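Side-chain contacts in alpha-amylase (PDB 6M4K), which probably hydrolyses internal alpha-1,4-glucosidic linkages of starch-like polysaccharides, as a calcium-binding glycoside hydrolase of family 13: residues H21-K26 with D300-Q305; M87-N92 with T222-A227; D137-D142 with V160-L165; G262-N267 with E285-L290. All blocks are in the same frame, centred on the assembly; numbering follows the deposited sequence.

Contact 1: H21-K26 with D300-Q305; sequences HLFEWK and DNHDNQ. With SO4 (sulfate ion), chain G.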
# COMPACT_ATOMS: atom_id res chain seq x y z
N HIS A 21 3.96 -3.35 0.93
CA HIS A 21 3.75 -3.90 -0.41
C HIS A 21 5.10 -4.28 -0.99
O HIS A 21 5.88 -3.40 -1.38
CB HIS A 21 3.08 -2.86 -1.29
CG HIS A 21 2.72 -3.38 -2.65
ND1 HIS A 21 2.38 -2.54 -3.69
CD2 HIS A 21 2.61 -4.64 -3.12
CE1 HIS A 21 2.09 -3.27 -4.75
NE2 HIS A 21 2.22 -4.55 -4.43
N LEU A 22 5.40 -5.58 -1.03
CA LEU A 22 6.66 -6.05 -1.60
C LEU A 22 6.43 -6.27 -3.10
O LEU A 22 6.27 -7.39 -3.60
CB LEU A 22 7.16 -7.29 -0.86
CG LEU A 22 7.55 -7.06 0.60
CD1 LEU A 22 8.01 -8.37 1.24
CD2 LEU A 22 8.64 -6.00 0.73
N PHE A 23 6.41 -5.15 -3.83
CA PHE A 23 5.95 -5.10 -5.21
C PHE A 23 6.90 -5.90 -6.12
O PHE A 23 8.10 -5.62 -6.18
CB PHE A 23 5.91 -3.63 -5.62
CG PHE A 23 5.56 -3.36 -7.06
CD1 PHE A 23 4.40 -3.85 -7.63
CD2 PHE A 23 6.38 -2.54 -7.83
CE1 PHE A 23 4.06 -3.56 -8.95
CE2 PHE A 23 6.05 -2.24 -9.15
CZ PHE A 23 4.90 -2.76 -9.71
N GLU A 24 6.35 -6.91 -6.79
CA GLU A 24 7.08 -7.78 -7.71
C GLU A 24 8.15 -8.63 -7.05
O GLU A 24 8.95 -9.27 -7.75
CB GLU A 24 7.65 -7.04 -8.93
CG GLU A 24 6.60 -6.56 -9.93
CD GLU A 24 6.21 -7.62 -10.96
OE1 GLU A 24 6.57 -8.81 -10.81
OE2 GLU A 24 5.54 -7.25 -11.93
N TRP A 25 8.19 -8.71 -5.72
CA TRP A 25 9.11 -9.64 -5.08
C TRP A 25 8.69 -11.09 -5.36
O TRP A 25 7.49 -11.42 -5.36
CB TRP A 25 9.16 -9.43 -3.57
CG TRP A 25 9.89 -8.19 -3.12
CD1 TRP A 25 9.86 -6.94 -3.69
CD2 TRP A 25 10.76 -8.09 -1.99
NE1 TRP A 25 10.65 -6.07 -2.97
CE2 TRP A 25 11.23 -6.76 -1.93
CE3 TRP A 25 11.19 -9.00 -1.01
CZ2 TRP A 25 12.11 -6.32 -0.94
CZ3 TRP A 25 12.07 -8.55 -0.04
CH2 TRP A 25 12.51 -7.23 -0.00
N LYS A 26 9.69 -11.95 -5.56
CA LYS A 26 9.45 -13.38 -5.68
C LYS A 26 9.07 -13.99 -4.33
O LYS A 26 9.43 -13.49 -3.26
CB LYS A 26 10.71 -14.10 -6.18
CG LYS A 26 11.07 -13.80 -7.63
CD LYS A 26 12.26 -14.64 -8.10
CE LYS A 26 13.53 -14.30 -7.34
NZ LYS A 26 14.71 -14.93 -8.01
N ASP A 300 2.44 6.46 -1.35
CA ASP A 300 2.40 6.15 -2.78
C ASP A 300 2.08 4.68 -2.95
O ASP A 300 2.19 3.89 -2.01
CB ASP A 300 3.70 6.55 -3.53
CG ASP A 300 4.93 5.74 -3.13
OD1 ASP A 300 5.01 5.25 -1.98
OD2 ASP A 300 5.85 5.61 -3.98
N ASN A 301 1.67 4.31 -4.16
CA ASN A 301 1.50 2.91 -4.55
C ASN A 301 2.20 2.68 -5.89
O ASN A 301 2.84 3.58 -6.45
CB ASN A 301 0.02 2.48 -4.54
CG ASN A 301 -0.76 2.97 -5.75
OD1 ASN A 301 -0.28 3.80 -6.52
ND2 ASN A 301 -1.97 2.44 -5.92
N HIS A 302 2.07 1.46 -6.41
CA HIS A 302 2.83 1.09 -7.60
C HIS A 302 2.35 1.86 -8.83
O HIS A 302 3.14 2.11 -9.75
CB HIS A 302 2.75 -0.42 -7.81
CG HIS A 302 1.37 -0.92 -8.11
ND1 HIS A 302 0.44 -1.21 -7.14
CD2 HIS A 302 0.77 -1.19 -9.30
CE1 HIS A 302 -0.68 -1.63 -7.71
NE2 HIS A 302 -0.51 -1.62 -9.01
N ASP A 303 1.08 2.26 -8.85
CA ASP A 303 0.52 2.99 -9.99
C ASP A 303 0.91 4.45 -9.95
O ASP A 303 1.40 5.00 -10.94
CB ASP A 303 -1.01 2.96 -9.95
CG ASP A 303 -1.59 1.66 -10.38
OD1 ASP A 303 -1.06 1.03 -11.33
OD2 ASP A 303 -2.63 1.27 -9.79
N ASN A 304 0.68 5.11 -8.82
CA ASN A 304 0.89 6.55 -8.79
C ASN A 304 2.35 6.95 -8.62
O ASN A 304 2.69 8.08 -8.94
CB ASN A 304 -0.09 7.27 -7.85
CG ASN A 304 0.14 6.97 -6.38
OD1 ASN A 304 1.21 6.53 -5.97
ND2 ASN A 304 -0.87 7.29 -5.56
N GLN A 305 3.23 6.03 -8.20
CA GLN A 305 4.65 6.36 -8.29
C GLN A 305 5.15 6.40 -9.73
O GLN A 305 6.27 6.86 -9.98
CB GLN A 305 5.53 5.44 -7.42
CG GLN A 305 5.67 4.01 -7.94
CD GLN A 305 6.63 3.12 -7.16
OE1 GLN A 305 7.02 2.06 -7.66
NE2 GLN A 305 7.03 3.53 -5.95
S SO4 G . 13.42 -18.45 -7.35
O1 SO4 G . 12.08 -18.51 -7.92
O2 SO4 G . 13.33 -17.69 -6.11
O3 SO4 G . 14.30 -17.72 -8.26
O4 SO4 G . 13.91 -19.80 -7.09

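Contact 2: M87-N92 with T222-A227; sequences MVTTCN and TQWFPA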
# COMPACT_ATOMS: atom_id res chain seq x y z
N MET A 87 5.92 -19.83 1.16
CA MET A 87 5.96 -18.46 1.66
C MET A 87 4.87 -18.22 2.70
O MET A 87 5.14 -17.70 3.79
CB MET A 87 5.81 -17.49 0.49
CG MET A 87 5.69 -16.03 0.88
SD MET A 87 5.16 -15.00 -0.50
CE MET A 87 3.48 -15.59 -0.74
N VAL A 88 3.63 -18.57 2.37
CA VAL A 88 2.51 -18.34 3.29
C VAL A 88 2.73 -19.08 4.60
O VAL A 88 2.55 -18.52 5.69
CB VAL A 88 1.18 -18.72 2.62
CG1 VAL A 88 0.04 -18.65 3.64
CG2 VAL A 88 0.87 -17.81 1.44
N THR A 89 3.13 -20.34 4.52
CA THR A 89 3.34 -21.14 5.73
C THR A 89 4.44 -20.53 6.61
O THR A 89 4.25 -20.35 7.81
CB THR A 89 3.68 -22.58 5.34
OG1 THR A 89 2.57 -23.15 4.64
CG2 THR A 89 3.98 -23.40 6.59
N THR A 90 5.59 -20.20 6.01
CA THR A 90 6.71 -19.67 6.78
C THR A 90 6.37 -18.32 7.39
O THR A 90 6.66 -18.05 8.56
CB THR A 90 7.92 -19.52 5.84
OG1 THR A 90 8.33 -20.81 5.38
CG2 THR A 90 9.07 -18.82 6.56
N CYS A 91 5.75 -17.45 6.59
CA CYS A 91 5.42 -16.12 7.06
C CYS A 91 4.39 -16.19 8.18
O CYS A 91 4.55 -15.58 9.23
CB CYS A 91 4.94 -15.26 5.88
SG CYS A 91 6.26 -14.82 4.73
N ASN A 92 3.33 -16.98 7.96
CA ASN A 92 2.32 -17.17 9.00
C ASN A 92 2.93 -17.69 10.29
O ASN A 92 2.56 -17.24 11.38
CB ASN A 92 1.21 -18.11 8.53
CG ASN A 92 0.27 -17.46 7.55
OD1 ASN A 92 0.48 -16.32 7.12
ND2 ASN A 92 -0.79 -18.18 7.19
N THR A 222 -7.74 -21.79 10.77
CA THR A 222 -7.50 -21.76 12.21
C THR A 222 -6.20 -22.42 12.63
O THR A 222 -5.91 -22.46 13.83
CB THR A 222 -8.68 -22.33 12.99
OG1 THR A 222 -8.91 -23.69 12.60
CG2 THR A 222 -9.93 -21.51 12.73
N GLN A 223 -5.39 -22.93 11.70
CA GLN A 223 -4.02 -23.25 12.05
C GLN A 223 -3.30 -22.02 12.60
O GLN A 223 -2.43 -22.14 13.47
CB GLN A 223 -3.27 -23.82 10.85
CG GLN A 223 -1.86 -24.31 11.17
CD GLN A 223 -1.16 -24.92 9.97
OE1 GLN A 223 -1.79 -25.45 9.06
NE2 GLN A 223 0.17 -24.84 9.96
N TRP A 224 -3.67 -20.83 12.13
CA TRP A 224 -3.00 -19.60 12.55
C TRP A 224 -3.96 -18.54 13.08
O TRP A 224 -3.59 -17.74 13.95
CB TRP A 224 -2.23 -18.97 11.38
CG TRP A 224 -1.16 -19.82 10.80
CD1 TRP A 224 0.10 -20.01 11.30
CD2 TRP A 224 -1.24 -20.58 9.59
NE1 TRP A 224 0.80 -20.86 10.47
CE2 TRP A 224 0.00 -21.22 9.42
CE3 TRP A 224 -2.24 -20.79 8.64
CZ2 TRP A 224 0.27 -22.05 8.33
CZ3 TRP A 224 -1.98 -21.62 7.57
CH2 TRP A 224 -0.73 -22.23 7.42
N PHE A 225 -5.17 -18.50 12.54
CA PHE A 225 -6.07 -17.39 12.80
C PHE A 225 -7.19 -17.80 13.75
O PHE A 225 -7.53 -18.98 13.85
CB PHE A 225 -6.67 -16.89 11.47
CG PHE A 225 -5.63 -16.44 10.50
CD1 PHE A 225 -4.95 -15.26 10.72
CD2 PHE A 225 -5.28 -17.21 9.41
CE1 PHE A 225 -3.94 -14.84 9.84
CE2 PHE A 225 -4.28 -16.80 8.53
CZ PHE A 225 -3.62 -15.61 8.75
N PRO A 226 -7.77 -16.84 14.48
CA PRO A 226 -8.84 -17.19 15.41
C PRO A 226 -10.03 -17.77 14.66
O PRO A 226 -10.32 -17.41 13.52
CB PRO A 226 -9.20 -15.85 16.05
CG PRO A 226 -7.98 -14.98 15.86
CD PRO A 226 -7.40 -15.41 14.55
N ALA A 227 -10.73 -18.69 15.33
CA ALA A 227 -11.94 -19.24 14.74
C ALA A 227 -12.98 -18.14 14.54
O ALA A 227 -13.05 -17.17 15.30
CB ALA A 227 -12.52 -20.34 15.64

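Contact 3: D137-D142 with V160-L165; sequences DFHGSD and VRNCRL. With CA (calcium ion), chain B.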
# COMPACT_ATOMS: atom_id res chain seq x y z
N ASP A 137 -19.65 -14.75 -20.01
CA ASP A 137 -19.15 -14.36 -18.70
C ASP A 137 -18.67 -12.93 -18.65
O ASP A 137 -18.20 -12.49 -17.59
CB ASP A 137 -18.05 -15.33 -18.28
CG ASP A 137 -18.54 -16.76 -18.25
OD1 ASP A 137 -19.60 -16.98 -17.63
OD2 ASP A 137 -17.89 -17.64 -18.85
N PHE A 138 -18.80 -12.18 -19.73
CA PHE A 138 -18.29 -10.82 -19.82
C PHE A 138 -19.41 -9.85 -20.15
O PHE A 138 -20.42 -10.22 -20.77
CB PHE A 138 -17.22 -10.70 -20.92
CG PHE A 138 -15.97 -11.44 -20.61
CD1 PHE A 138 -15.85 -12.79 -20.90
CD2 PHE A 138 -14.91 -10.80 -19.98
CE1 PHE A 138 -14.70 -13.49 -20.58
CE2 PHE A 138 -13.75 -11.47 -19.66
CZ PHE A 138 -13.64 -12.82 -19.96
N HIS A 139 -19.23 -8.61 -19.72
CA HIS A 139 -19.97 -7.51 -20.30
C HIS A 139 -19.56 -7.32 -21.76
O HIS A 139 -18.42 -7.61 -22.15
CB HIS A 139 -19.70 -6.24 -19.50
CG HIS A 139 -20.23 -6.30 -18.09
ND1 HIS A 139 -19.49 -5.90 -17.00
CD2 HIS A 139 -21.43 -6.70 -17.61
CE1 HIS A 139 -20.20 -6.05 -15.90
NE2 HIS A 139 -21.39 -6.53 -16.24
N GLY A 140 -20.48 -6.83 -22.56
CA GLY A 140 -20.24 -6.63 -23.98
C GLY A 140 -21.13 -5.53 -24.51
O GLY A 140 -21.54 -4.64 -23.76
N SER A 141 -21.44 -5.60 -25.80
CA SER A 141 -22.24 -4.56 -26.44
C SER A 141 -23.63 -4.43 -25.83
O SER A 141 -24.23 -3.36 -25.92
CB SER A 141 -22.32 -4.79 -27.95
OG SER A 141 -22.77 -6.10 -28.24
N ASP A 142 -24.15 -5.49 -25.20
CA ASP A 142 -25.43 -5.38 -24.49
C ASP A 142 -25.34 -4.49 -23.26
O ASP A 142 -26.38 -3.99 -22.80
CB ASP A 142 -25.89 -6.76 -24.03
CG ASP A 142 -26.53 -7.58 -25.13
OD1 ASP A 142 -26.88 -7.00 -26.18
OD2 ASP A 142 -26.70 -8.80 -24.94
N VAL A 160 -18.59 3.32 -15.98
CA VAL A 160 -17.40 3.00 -15.19
C VAL A 160 -17.37 1.52 -14.80
O VAL A 160 -16.29 0.91 -14.75
CB VAL A 160 -17.32 3.93 -13.97
CG1 VAL A 160 -16.16 3.54 -13.06
CG2 VAL A 160 -17.16 5.37 -14.42
N ARG A 161 -18.53 0.93 -14.55
CA ARG A 161 -18.57 -0.44 -14.05
C ARG A 161 -18.77 -1.49 -15.13
O ARG A 161 -18.31 -2.62 -14.95
CB ARG A 161 -19.63 -0.58 -12.94
CG ARG A 161 -19.19 0.09 -11.64
CD ARG A 161 -20.31 0.22 -10.61
NE ARG A 161 -19.79 0.68 -9.32
CZ ARG A 161 -20.46 1.44 -8.47
NH1 ARG A 161 -21.68 1.86 -8.77
NH2 ARG A 161 -19.91 1.80 -7.32
N ASN A 162 -19.45 -1.16 -16.23
CA ASN A 162 -19.77 -2.16 -17.24
C ASN A 162 -18.97 -2.04 -18.53
O ASN A 162 -19.01 -2.98 -19.34
CB ASN A 162 -21.28 -2.15 -17.54
CG ASN A 162 -22.10 -2.63 -16.37
OD1 ASN A 162 -21.57 -3.15 -15.40
ND2 ASN A 162 -23.42 -2.47 -16.46
N CYS A 163 -18.26 -0.94 -18.75
CA CYS A 163 -17.38 -0.82 -19.90
C CYS A 163 -15.96 -1.25 -19.52
O CYS A 163 -15.68 -1.59 -18.37
CB CYS A 163 -17.41 0.61 -20.46
SG CYS A 163 -19.03 1.11 -21.11
N ARG A 164 -15.07 -1.27 -20.50
CA ARG A 164 -13.73 -1.82 -20.30
C ARG A 164 -12.76 -0.75 -19.85
O ARG A 164 -12.62 0.30 -20.50
CB ARG A 164 -13.22 -2.45 -21.59
CG ARG A 164 -14.04 -3.61 -22.07
CD ARG A 164 -13.70 -3.91 -23.52
NE ARG A 164 -14.44 -5.06 -24.02
CZ ARG A 164 -14.43 -5.42 -25.30
NH1 ARG A 164 -13.73 -4.71 -26.17
NH2 ARG A 164 -15.13 -6.47 -25.70
N LEU A 165 -12.06 -1.01 -18.76
CA LEU A 165 -10.98 -0.13 -18.33
C LEU A 165 -9.81 -0.31 -19.28
O LEU A 165 -9.15 -1.36 -19.27
CB LEU A 165 -10.57 -0.49 -16.91
CG LEU A 165 -9.35 0.26 -16.39
CD1 LEU A 165 -9.60 1.77 -16.38
CD2 LEU A 165 -8.98 -0.25 -15.01
CA CA B . -16.36 -3.92 -14.40
O HOH W 1 -15.91 -6.25 -21.78
O HOH W 2 -17.18 -7.95 -24.54
O HOH W 3 -15.52 -1.77 -15.55
O HOH W 4 -18.51 -4.72 -13.38
O HOH W 5 -16.20 -6.38 -14.07

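Contact 4: G262-N267 with E285-L290; sequences GQNLGN and EGWGQL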
# COMPACT_ATOMS: atom_id res chain seq x y z
N GLY A 262 -2.54 10.36 0.41
CA GLY A 262 -1.24 10.63 -0.19
C GLY A 262 -1.24 11.86 -1.07
O GLY A 262 -0.21 12.55 -1.18
N GLN A 263 -2.37 12.17 -1.71
CA GLN A 263 -2.47 13.41 -2.46
C GLN A 263 -2.29 14.60 -1.54
O GLN A 263 -1.51 15.52 -1.83
CB GLN A 263 -3.83 13.48 -3.17
CG GLN A 263 -3.93 12.59 -4.40
CD GLN A 263 -3.27 13.22 -5.62
OE1 GLN A 263 -3.35 14.43 -5.83
NE2 GLN A 263 -2.63 12.39 -6.43
N ASN A 264 -3.00 14.60 -0.40
CA ASN A 264 -2.95 15.73 0.52
C ASN A 264 -1.58 15.84 1.19
O ASN A 264 -1.00 16.92 1.25
CB ASN A 264 -4.08 15.62 1.56
CG ASN A 264 -5.46 15.91 0.97
OD1 ASN A 264 -6.47 15.35 1.40
ND2 ASN A 264 -5.50 16.80 -0.00
N LEU A 265 -1.06 14.73 1.72
CA LEU A 265 0.26 14.78 2.35
C LEU A 265 1.34 15.15 1.35
O LEU A 265 2.29 15.88 1.68
CB LEU A 265 0.57 13.47 3.07
CG LEU A 265 -0.32 13.16 4.28
CD1 LEU A 265 0.09 11.86 4.93
CD2 LEU A 265 -0.29 14.30 5.29
N GLY A 266 1.23 14.65 0.12
CA GLY A 266 2.19 15.03 -0.91
C GLY A 266 2.17 16.52 -1.18
O GLY A 266 3.22 17.18 -1.18
N ASN A 267 0.98 17.08 -1.38
CA ASN A 267 0.88 18.52 -1.61
C ASN A 267 1.40 19.31 -0.41
O ASN A 267 2.07 20.34 -0.59
CB ASN A 267 -0.57 18.89 -1.92
CG ASN A 267 -0.94 18.62 -3.36
OD1 ASN A 267 -0.09 18.69 -4.25
ND2 ASN A 267 -2.21 18.32 -3.61
N GLU A 285 -10.03 12.46 8.66
CA GLU A 285 -11.38 12.50 8.12
C GLU A 285 -11.86 13.92 7.86
O GLU A 285 -12.59 14.16 6.90
CB GLU A 285 -12.33 11.78 9.09
CG GLU A 285 -13.76 11.60 8.58
CD GLU A 285 -14.64 10.81 9.53
OE1 GLU A 285 -14.13 10.33 10.57
OE2 GLU A 285 -15.84 10.66 9.22
N GLY A 286 -11.44 14.88 8.70
CA GLY A 286 -11.87 16.26 8.56
C GLY A 286 -11.37 16.96 7.31
O GLY A 286 -11.87 18.04 6.97
N TRP A 287 -10.39 16.38 6.63
CA TRP A 287 -9.97 16.91 5.34
C TRP A 287 -10.88 16.45 4.20
O TRP A 287 -10.51 16.60 3.04
CB TRP A 287 -8.51 16.53 5.06
CG TRP A 287 -7.52 17.43 5.73
CD1 TRP A 287 -7.53 17.84 7.04
CD2 TRP A 287 -6.38 18.05 5.13
NE1 TRP A 287 -6.46 18.66 7.28
CE2 TRP A 287 -5.74 18.81 6.13
CE3 TRP A 287 -5.84 18.04 3.84
CZ2 TRP A 287 -4.58 19.55 5.87
CZ3 TRP A 287 -4.70 18.77 3.59
CH2 TRP A 287 -4.08 19.52 4.60
N GLY A 288 -12.06 15.93 4.51
CA GLY A 288 -12.91 15.37 3.47
C GLY A 288 -12.54 13.96 3.07
O GLY A 288 -12.81 13.55 1.94
N GLN A 289 -11.90 13.21 3.97
CA GLN A 289 -11.44 11.86 3.71
C GLN A 289 -12.33 10.86 4.43
O GLN A 289 -13.20 11.22 5.23
CB GLN A 289 -9.98 11.69 4.15
CG GLN A 289 -9.03 12.67 3.47
CD GLN A 289 -7.56 12.46 3.83
OE1 GLN A 289 -7.19 11.58 4.62
NE2 GLN A 289 -6.70 13.26 3.22
N LEU A 290 -12.12 9.58 4.12
CA LEU A 290 -12.79 8.51 4.84
C LEU A 290 -12.43 8.56 6.32
O LEU A 290 -11.39 9.10 6.72
CB LEU A 290 -12.32 7.15 4.31
CG LEU A 290 -12.67 6.84 2.86
CD1 LEU A 290 -12.12 5.48 2.44
CD2 LEU A 290 -14.19 6.91 2.68
O HOH W 6 -9.29 15.66 0.65

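Contact 1: H21-K26 with D300-Q305
At the C-terminal ends of the first and seventh strands of the family 13 TIM barrel, H21 and F23 pack against H302, which belongs to the D-N-H-D sequence that closes the conserved region at the end of the seventh strand in family 13 alpha-amylases. The main touch is a CH-pi contact: H302 CB sits 3.7 Å from the centroid of the F23 ring, 14° off its normal, so the beta carbon and not the imidazole covers that face. E24 CG lies over the opposite face of the phenyl ring. The F23 and H302 rings are close to parallel but slid apart, with little overlap. CG of H302 lies between backbone N and carbonyl carbon (chi1 65°), which swings the imidazole past F23 toward H21. There H302 ND1 lies 3.6 Å from H21 CE1, near the plane of the H21 ring and at its edge.

The turn carrying H302 is held by bonds between N301 and N304. N304 N donates to N301 OD1 at 2.8 Å, closing an Asx motif, and N301 N returns a bond to N304 OD1 at 2.9 Å. At the far end of the other segment, K26 NZ binds sulfate O3 at 2.8 Å and also pairs with D374. H302 further meets the ring of Y67 and F23 that of Y346, while H21 bonds through its backbone to L342; the cluster joins the end of strand 19-22 to the loop after strand 295-297, beside strand 339-344.

Contact 2: M87-N92 with T222-A227
The side chain of N92 lies across one face of the W224 indole, touching it with two different atoms. N92 CB sits over the five-membered ring, 3.4 Å from its centroid and only 8° off the normal, a close CH-pi contact. Farther out, N92 ND2 hovers over the six-membered ring, 3.3 Å from W224 CE3. The amide does not lie flat on the indole: the two planes stand 75° apart, with the nitrogen turned down onto the ring. N92 holds CG anti to its carbonyl carbon (chi1 -75°), and from there ND2 donates to G193 O, which anchors its rotation. ND2 also comes within 4.0 Å of F225 CE2, obliquely to that ring.

Helix 81-93 is the barrel helix between strands 44-47 and 97-102, and W224 reaches it from the loop ahead of strand 232-235, so the contact joins a barrel helix to a loop on the outside of the barrel. C91, beside N92 on the same helix, is tied by a disulfide to C34 of helix 27-39.

W224 likewise has CG opposite its carbonyl carbon (chi1 -61°), which, with NE1 bonded to N93 OD1, turns an indole face to N92; Q223 CG covers the other face. At the benzo end, T89 CA approaches W224 CZ2 at 4.1 Å, with the T89 methyl CG2 a little farther away; the hydroxyl of T89 is turned back to R85 O. F225 packs its own ring against Y97.

Contact 3: D137-D142 with V160-L165
H139 meets N162 across this contact, beside the calcium ion, and the second segment leads up to that touch from V160. The carbonyl oxygen of V160 takes a hydrogen bond from a calcium-bound water at 2.9 Å; the same water gives its other hydrogen to C163 O. R161 supplies the direct ligand, its backbone O lying 2.4 Å from the calcium, while its side chain leads away to a salt bridge with E249. N105, D170 and H204 complete the protein part of the site.

N162 comes next. Its OD1 stands over the H139 ring, 3.2 Å from H139 CE1, with amide and ring planes 40° apart. That oxygen accepts from W206 NE1; it is also near H139 NE2, but over the ring face, where the angle is poor for a hydrogen bond. N162 CG, anti to the carbonyl carbon (chi1 -68°), puts the amide over the rim of the imidazole, and CB completes the cover 11° off the ring normal. H139 ND1 donates to the calcium ligand D170: H139 is thus a second-shell residue, consistent with a part in positioning the D170 carboxylate. Both segments belong to the long excursion after strand 97-102, domain B of alpha-amylases, where a calcium ion binds at the junction with the barrel.

C163, the first residue past helix 157-162, forms a disulfide with C144. R164 turns its guanidinium toward H139 O, reached through two waters that accept from R164 NE and NH2 at 2.9 and 2.8 Å respectively.

Contact 4: G262-N267 with E285-L290
Hydrogen bonding is carried by N264 of helix 259-270 and Q289 of the loop ahead of strand 295-297. Q289 NE2 donates to N264 OD1 over 2.8 Å, with an N-H...O angle of 144°. It arrives in the carbonyl plane, on a lone pair, and the acceptor lies in the plane of the Q289 amide, so the two amides, coming from opposite directions, are nearly coplanar (7° apart). Q289 reaches this far because its chain runs extended beyond CG.

A water adds a second link. It donates to N264 OD1 at 2.9 Å and to W287 O at 2.8 Å, joining the helix side chain to the loop backbone.

Van der Waals contact falls to W287. N264 CG meets its benzo edge at CE3, 3.6 Å away and near the ring plane, and N264 CB lies 3.8 Å from W287 CZ3. With CG anti to the carbonyl carbon (chi1 -72°), N264 lies alongside the indole, the two side chains running in opposite directions. W287 NE1, on the other side of the indole, bonds to N282, and the ring meets F283 edge-to-face.

Helix and loop are successive parts of the crossover from strand 255-257 to strand 295-297, so the bonds fasten the helix to its own return path. Two donors converge on the one oxygen, N264 OD1, and the flat Q289 bond together with the water would fix the rotation of the asparagine amide.

How the contacts relate
From the N terminus, contact 1 opens at the first barrel strand and closes after the seventh, so its loop encloses the other three. Contact 2 opens next on helix 81-93 and closes in the loop ahead of strand 232-235. Inside it nests contact 3, a short closure of 17 intervening residues within the excursion after strand 97-102. Contact 4, equally short, follows in series, tying helix 259-270 to the chain leading into strand 295-297. None cross. Contact 1 joins the strand ends near the barrel core, contacts 2 and 4 the outer layer on opposite sides of the chain's centre, and contact 3 the calcium region; none touches another.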